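Local coordinates for exopolysaccharide biosynthesis protein (Pantoea stewartii subsp. stewartii DC283, PDB 6TGF) that modifies the glycan biofilm of its bacterium, probably as a hydrolase of the exopolysaccharide, and is built on a tailspike-like parallel beta-helix, at residues R325-N331 with F357-L363; D380-W386 with A413-F419. All blocks are in the same frame, centred on the assembly; numbering follows the deposited sequence.

Contact 1 of 2, residues R325-N331 with F357-L363. With EDO (1,2-ethanediol), chain C.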
# COMPACT_ATOMS: atom_id res chain seq x y z
N ARG B 325 -20.69 9.93 10.42
CA ARG B 325 -20.60 9.14 9.16
C ARG B 325 -19.12 8.91 8.82
O ARG B 325 -18.78 7.78 8.43
CB ARG B 325 -21.34 9.84 8.02
CG ARG B 325 -21.36 9.05 6.72
CD ARG B 325 -22.34 9.60 5.70
NE ARG B 325 -22.30 8.91 4.41
CZ ARG B 325 -22.84 7.72 4.15
NH1 ARG B 325 -23.46 7.04 5.10
NH2 ARG B 325 -22.74 7.21 2.93
N TRP B 326 -18.29 9.95 8.95
CA TRP B 326 -16.83 9.91 8.69
C TRP B 326 -16.07 10.09 10.00
O TRP B 326 -16.37 11.05 10.74
CB TRP B 326 -16.43 10.98 7.66
CG TRP B 326 -16.88 10.66 6.26
CD1 TRP B 326 -16.26 9.83 5.37
CD2 TRP B 326 -18.04 11.17 5.59
NE1 TRP B 326 -16.96 9.78 4.20
CE2 TRP B 326 -18.05 10.59 4.30
CE3 TRP B 326 -19.07 12.04 5.95
CZ2 TRP B 326 -19.06 10.88 3.38
CZ3 TRP B 326 -20.06 12.32 5.03
CH2 TRP B 326 -20.05 11.74 3.76
N VAL B 327 -15.11 9.19 10.28
CA VAL B 327 -14.27 9.19 11.51
C VAL B 327 -12.81 8.95 11.11
O VAL B 327 -12.56 8.03 10.31
CB VAL B 327 -14.76 8.13 12.52
CG1 VAL B 327 -13.89 8.07 13.77
CG2 VAL B 327 -16.22 8.35 12.91
N GLU B 328 -11.90 9.76 11.66
CA GLU B 328 -10.42 9.64 11.48
C GLU B 328 -9.76 9.68 12.86
O GLU B 328 -9.90 10.71 13.56
CB GLU B 328 -9.89 10.75 10.57
CG GLU B 328 -10.61 10.83 9.23
CD GLU B 328 -10.09 11.90 8.27
OE1 GLU B 328 -9.68 12.98 8.75
OE2 GLU B 328 -10.09 11.64 7.05
N ILE B 329 -9.09 8.59 13.25
CA ILE B 329 -8.23 8.50 14.47
C ILE B 329 -6.79 8.22 14.01
O ILE B 329 -6.61 7.27 13.23
CB ILE B 329 -8.71 7.40 15.44
CG1 ILE B 329 -10.23 7.37 15.59
CG2 ILE B 329 -8.02 7.54 16.79
CD1 ILE B 329 -10.74 6.28 16.51
N SER B 330 -5.82 9.01 14.47
CA SER B 330 -4.39 8.86 14.06
C SER B 330 -3.44 9.41 15.13
O SER B 330 -3.81 10.38 15.82
CB SER B 330 -4.15 9.51 12.72
OG SER B 330 -4.57 10.87 12.71
N ASN B 331 -2.26 8.80 15.24
CA ASN B 331 -1.09 9.28 16.03
C ASN B 331 -1.44 9.32 17.52
O ASN B 331 -1.08 10.31 18.18
CB ASN B 331 -0.63 10.66 15.54
CG ASN B 331 -0.48 10.73 14.04
OD1 ASN B 331 0.04 9.81 13.42
ND2 ASN B 331 -0.94 11.83 13.45
N PHE B 357 -17.90 5.37 7.79
CA PHE B 357 -16.55 5.39 7.19
C PHE B 357 -15.53 5.57 8.32
O PHE B 357 -15.80 6.40 9.22
CB PHE B 357 -16.44 6.51 6.15
CG PHE B 357 -17.27 6.31 4.91
CD1 PHE B 357 -16.76 5.60 3.83
CD2 PHE B 357 -18.54 6.84 4.80
CE1 PHE B 357 -17.52 5.42 2.68
CE2 PHE B 357 -19.30 6.65 3.65
CZ PHE B 357 -18.78 5.95 2.59
N PHE B 358 -14.42 4.83 8.29
CA PHE B 358 -13.37 4.86 9.33
C PHE B 358 -11.98 4.80 8.69
O PHE B 358 -11.74 3.91 7.85
CB PHE B 358 -13.56 3.72 10.33
CG PHE B 358 -12.63 3.79 11.52
CD1 PHE B 358 -11.40 3.16 11.51
CD2 PHE B 358 -12.99 4.50 12.66
CE1 PHE B 358 -10.55 3.23 12.60
CE2 PHE B 358 -12.14 4.56 13.75
CZ PHE B 358 -10.92 3.93 13.72
N ARG B 359 -11.10 5.72 9.09
CA ARG B 359 -9.65 5.72 8.76
C ARG B 359 -8.86 5.77 10.08
O ARG B 359 -9.05 6.73 10.84
CB ARG B 359 -9.29 6.89 7.84
CG ARG B 359 -9.72 6.67 6.39
CD ARG B 359 -9.28 7.79 5.47
NE ARG B 359 -7.83 7.86 5.34
CZ ARG B 359 -7.09 7.07 4.57
NH1 ARG B 359 -7.66 6.12 3.84
NH2 ARG B 359 -5.78 7.23 4.53
N GLY B 360 -8.02 4.76 10.32
CA GLY B 360 -7.09 4.67 11.46
C GLY B 360 -5.66 4.52 10.98
O GLY B 360 -5.43 3.73 10.04
N ALA B 361 -4.72 5.24 11.60
CA ALA B 361 -3.28 5.22 11.25
C ALA B 361 -2.43 5.53 12.49
O ALA B 361 -2.77 6.47 13.22
CB ALA B 361 -3.01 6.20 10.14
N CYS B 362 -1.36 4.75 12.71
CA CYS B 362 -0.37 4.95 13.80
C CYS B 362 -1.09 4.97 15.15
O CYS B 362 -1.09 6.03 15.81
CB CYS B 362 0.43 6.23 13.56
SG CYS B 362 1.32 6.21 11.98
N LEU B 363 -1.68 3.84 15.54
CA LEU B 363 -2.42 3.65 16.82
C LEU B 363 -1.76 2.54 17.63
O LEU B 363 -1.57 1.44 17.08
CB LEU B 363 -3.88 3.30 16.51
CG LEU B 363 -4.63 4.26 15.59
CD1 LEU B 363 -6.05 3.76 15.34
CD2 LEU B 363 -4.66 5.67 16.15
C1 EDO C . -21.53 10.20 0.10
O1 EDO C . -21.09 9.22 1.02
C2 EDO C . -20.91 11.53 0.32
O2 EDO C . -20.78 12.32 -0.85
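W326 and F357 lie side by side on two adjoining parallel strands, successive rungs of the right-handed parallel beta-helix seen in phage tailspikes. Their similar first torsions (chi1 -72° and -68°, CG anti to the carbonyl carbon) send both rings the same way, and with similar second torsions the planes end 10° apart. They are slid past one another so that overlap is slight: F357 CD2 sits over the indole face, 3.4 Å from W326 NE1. The extended side chain of R325 runs past the same phenyl ring with its guanidinium nearly perpendicular to it, so that F357 CE2 lies over a guanidinium face, 3.6 Å from R325 NH2. That face of the sheet, which also carries E328 and R359, meets a second subunit: Y304 and F305 there pack edge-to-face with W326, while the backbone N of G303 binds E328 OE2.

Side chains on the other face point into the interior of the beta-helix. Here I329 CD1 reaches the edge of the F358 ring at CE2 (3.5 Å), and V327 CG1 approaches CD2 of that ring obliquely. Parallel-strand hydrogen bonds join the backbones, among them R359 N to V327 O (3.0 Å) and I329 N to R359 O (3.0 Å). At the edge of the guanidinium, R325 NH2 donates to O1 of a bound ethanediol, 3.2 Å away and probably from the crystallisation liquor.

Contact 2 of 2, residues D380-W386 with A413-F419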
# COMPACT_ATOMS: atom_id res chain seq x y z
N ASP B 380 -16.68 1.38 4.77
CA ASP B 380 -15.24 1.41 4.42
C ASP B 380 -14.43 1.66 5.69
O ASP B 380 -14.70 2.67 6.37
CB ASP B 380 -14.96 2.47 3.35
CG ASP B 380 -13.54 2.45 2.80
OD1 ASP B 380 -13.21 1.50 2.07
OD2 ASP B 380 -12.79 3.40 3.12
N CYS B 381 -13.49 0.77 6.02
CA CYS B 381 -12.63 0.84 7.23
C CYS B 381 -11.18 0.54 6.85
O CYS B 381 -10.89 -0.60 6.46
CB CYS B 381 -13.11 -0.14 8.29
SG CYS B 381 -12.13 -0.12 9.82
N LYS B 382 -10.31 1.55 6.96
CA LYS B 382 -8.84 1.43 6.75
C LYS B 382 -8.14 1.66 8.09
O LYS B 382 -8.23 2.79 8.61
CB LYS B 382 -8.36 2.42 5.68
CG LYS B 382 -8.34 1.86 4.26
CD LYS B 382 -8.87 2.80 3.21
CE LYS B 382 -9.15 2.11 1.90
NZ LYS B 382 -10.08 2.89 1.05
N ILE B 383 -7.51 0.62 8.64
CA ILE B 383 -6.68 0.69 9.87
C ILE B 383 -5.27 0.21 9.51
O ILE B 383 -5.08 -1.01 9.38
CB ILE B 383 -7.32 -0.11 11.03
CG1 ILE B 383 -8.84 0.03 11.04
CG2 ILE B 383 -6.70 0.31 12.35
CD1 ILE B 383 -9.53 -0.65 12.20
N ASP B 384 -4.34 1.16 9.33
CA ASP B 384 -2.93 0.91 8.93
C ASP B 384 -2.02 1.23 10.12
O ASP B 384 -2.38 2.12 10.92
CB ASP B 384 -2.55 1.74 7.71
CG ASP B 384 -1.15 1.45 7.18
OD1 ASP B 384 -0.87 0.28 6.87
OD2 ASP B 384 -0.36 2.41 7.08
N GLN B 385 -0.88 0.53 10.23
CA GLN B 385 0.16 0.76 11.27
C GLN B 385 -0.50 0.88 12.65
O GLN B 385 -0.44 1.97 13.24
CB GLN B 385 0.97 2.01 10.95
CG GLN B 385 2.01 1.81 9.86
CD GLN B 385 3.02 2.93 9.87
OE1 GLN B 385 4.17 2.75 10.29
NE2 GLN B 385 2.60 4.10 9.43
N TRP B 386 -1.12 -0.20 13.14
CA TRP B 386 -1.71 -0.26 14.50
C TRP B 386 -1.09 -1.42 15.28
O TRP B 386 -0.81 -2.47 14.67
CB TRP B 386 -3.24 -0.35 14.46
CG TRP B 386 -3.80 -1.52 13.71
CD1 TRP B 386 -4.00 -1.60 12.36
CD2 TRP B 386 -4.26 -2.76 14.26
NE1 TRP B 386 -4.55 -2.81 12.04
CE2 TRP B 386 -4.72 -3.54 13.18
CE3 TRP B 386 -4.33 -3.29 15.56
CZ2 TRP B 386 -5.24 -4.83 13.36
CZ3 TRP B 386 -4.84 -4.55 15.73
CH2 TRP B 386 -5.29 -5.31 14.65
N ALA B 413 -15.67 -3.48 3.06
CA ALA B 413 -14.39 -2.83 2.70
C ALA B 413 -13.57 -2.53 3.97
O ALA B 413 -13.17 -1.36 4.16
CB ALA B 413 -14.66 -1.58 1.90
N ILE B 414 -13.32 -3.56 4.78
CA ILE B 414 -12.39 -3.50 5.95
C ILE B 414 -10.99 -3.82 5.42
O ILE B 414 -10.82 -4.91 4.85
CB ILE B 414 -12.81 -4.48 7.07
CG1 ILE B 414 -14.30 -4.39 7.42
CG2 ILE B 414 -11.92 -4.31 8.29
CD1 ILE B 414 -14.65 -3.34 8.45
N GLU B 415 -10.03 -2.91 5.59
CA GLU B 415 -8.62 -3.10 5.16
C GLU B 415 -7.69 -2.88 6.36
O GLU B 415 -7.41 -1.71 6.69
CB GLU B 415 -8.29 -2.16 3.99
CG GLU B 415 -6.88 -2.36 3.45
CD GLU B 415 -6.60 -1.65 2.14
OE1 GLU B 415 -5.64 -2.04 1.46
OE2 GLU B 415 -7.35 -0.70 1.80
N LEU B 416 -7.25 -3.97 6.99
CA LEU B 416 -6.26 -3.97 8.10
C LEU B 416 -4.88 -4.28 7.52
O LEU B 416 -4.75 -5.32 6.85
CB LEU B 416 -6.65 -5.01 9.14
CG LEU B 416 -8.12 -5.02 9.58
CD1 LEU B 416 -8.41 -6.22 10.46
CD2 LEU B 416 -8.48 -3.72 10.29
N SER B 417 -3.89 -3.41 7.75
CA SER B 417 -2.53 -3.53 7.16
C SER B 417 -1.45 -3.12 8.16
O SER B 417 -1.70 -2.21 8.97
CB SER B 417 -2.43 -2.73 5.88
OG SER B 417 -2.73 -1.36 6.12
N ASN B 418 -0.29 -3.78 8.10
CA ASN B 418 0.96 -3.42 8.83
C ASN B 418 0.65 -3.32 10.33
O ASN B 418 0.91 -2.25 10.91
CB ASN B 418 1.57 -2.13 8.28
CG ASN B 418 1.87 -2.21 6.80
OD1 ASN B 418 2.50 -3.16 6.34
ND2 ASN B 418 1.44 -1.21 6.05
N PHE B 419 0.13 -4.39 10.93
CA PHE B 419 -0.27 -4.43 12.36
C PHE B 419 0.48 -5.54 13.09
O PHE B 419 1.01 -6.47 12.44
CB PHE B 419 -1.79 -4.58 12.50
CG PHE B 419 -2.39 -5.84 11.91
CD1 PHE B 419 -2.85 -5.86 10.60
CD2 PHE B 419 -2.53 -6.99 12.67
CE1 PHE B 419 -3.41 -7.00 10.06
CE2 PHE B 419 -3.09 -8.13 12.13
CZ PHE B 419 -3.53 -8.14 10.83
O HOH W 1 -11.31 -0.43 2.63
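D380 lies beside A413; its side chain leaves the backbone away from that segment but brings OD1 to 3.4 Å from A413 CB, and a water donates to D380 OD1 and A413 O. C381 N donates to A413 O (2.8 Å), and on the interior face C381 CB touches I414 CD1 (3.6 Å). K382 turns to the outer face; its bent chain lays CE against E415 OE2 (3.3 Å), while NZ makes a weak salt bridge back to D380 OD2. E415 OE1 and OE2 are hydrogen-bonded to H441 and N442 of a second subunit. I383 and L416 run alongside each other inside the coil, I383 CD1 to L416 CD2 3.8 Å. With CG anti to the backbone N (chi1 -175°), D384 swings OD1 across to the neighbouring rung, where S417 OG donates from the anti side (2.6 Å) and N418 ND2 reaches the syn lone pair (2.9 Å). N418 OD1 is hydrogen-bonded to K382 NZ of the third subunit. After the corner at Q385, the rings of W386 and F419 point inward side by side, near parallel but barely overlapping. Strand 356-366 flanks 380-386 and strand 438-441 flanks 413-419, while I396 of strand 396-399 packs against I383, W386 and L416.

Contacts 1 and 2 belong to one run of parallel strands stacked along the beta-helix, in the order 325-331, 357-363, 380-386, 413-419. The middle two join directly, G360 N lying 2.6 Å from K382 O and G360 O 2.9 Å from D384 N, both probable hydrogen bonds. Contact 2, close to the centre of the chain, is the more buried; contact 1 lies about 10 Å from it, centre to centre. Each has an apolar inner face; contact 1 meets the second subunit, contact 2 both the second and the third. Their slid-apart aromatic pairs differ in place, outside near the 325-326 corner in contact 1 and inside beyond the corner in contact 2, whose outer face adds carboxylate hydrogen bonds between rungs.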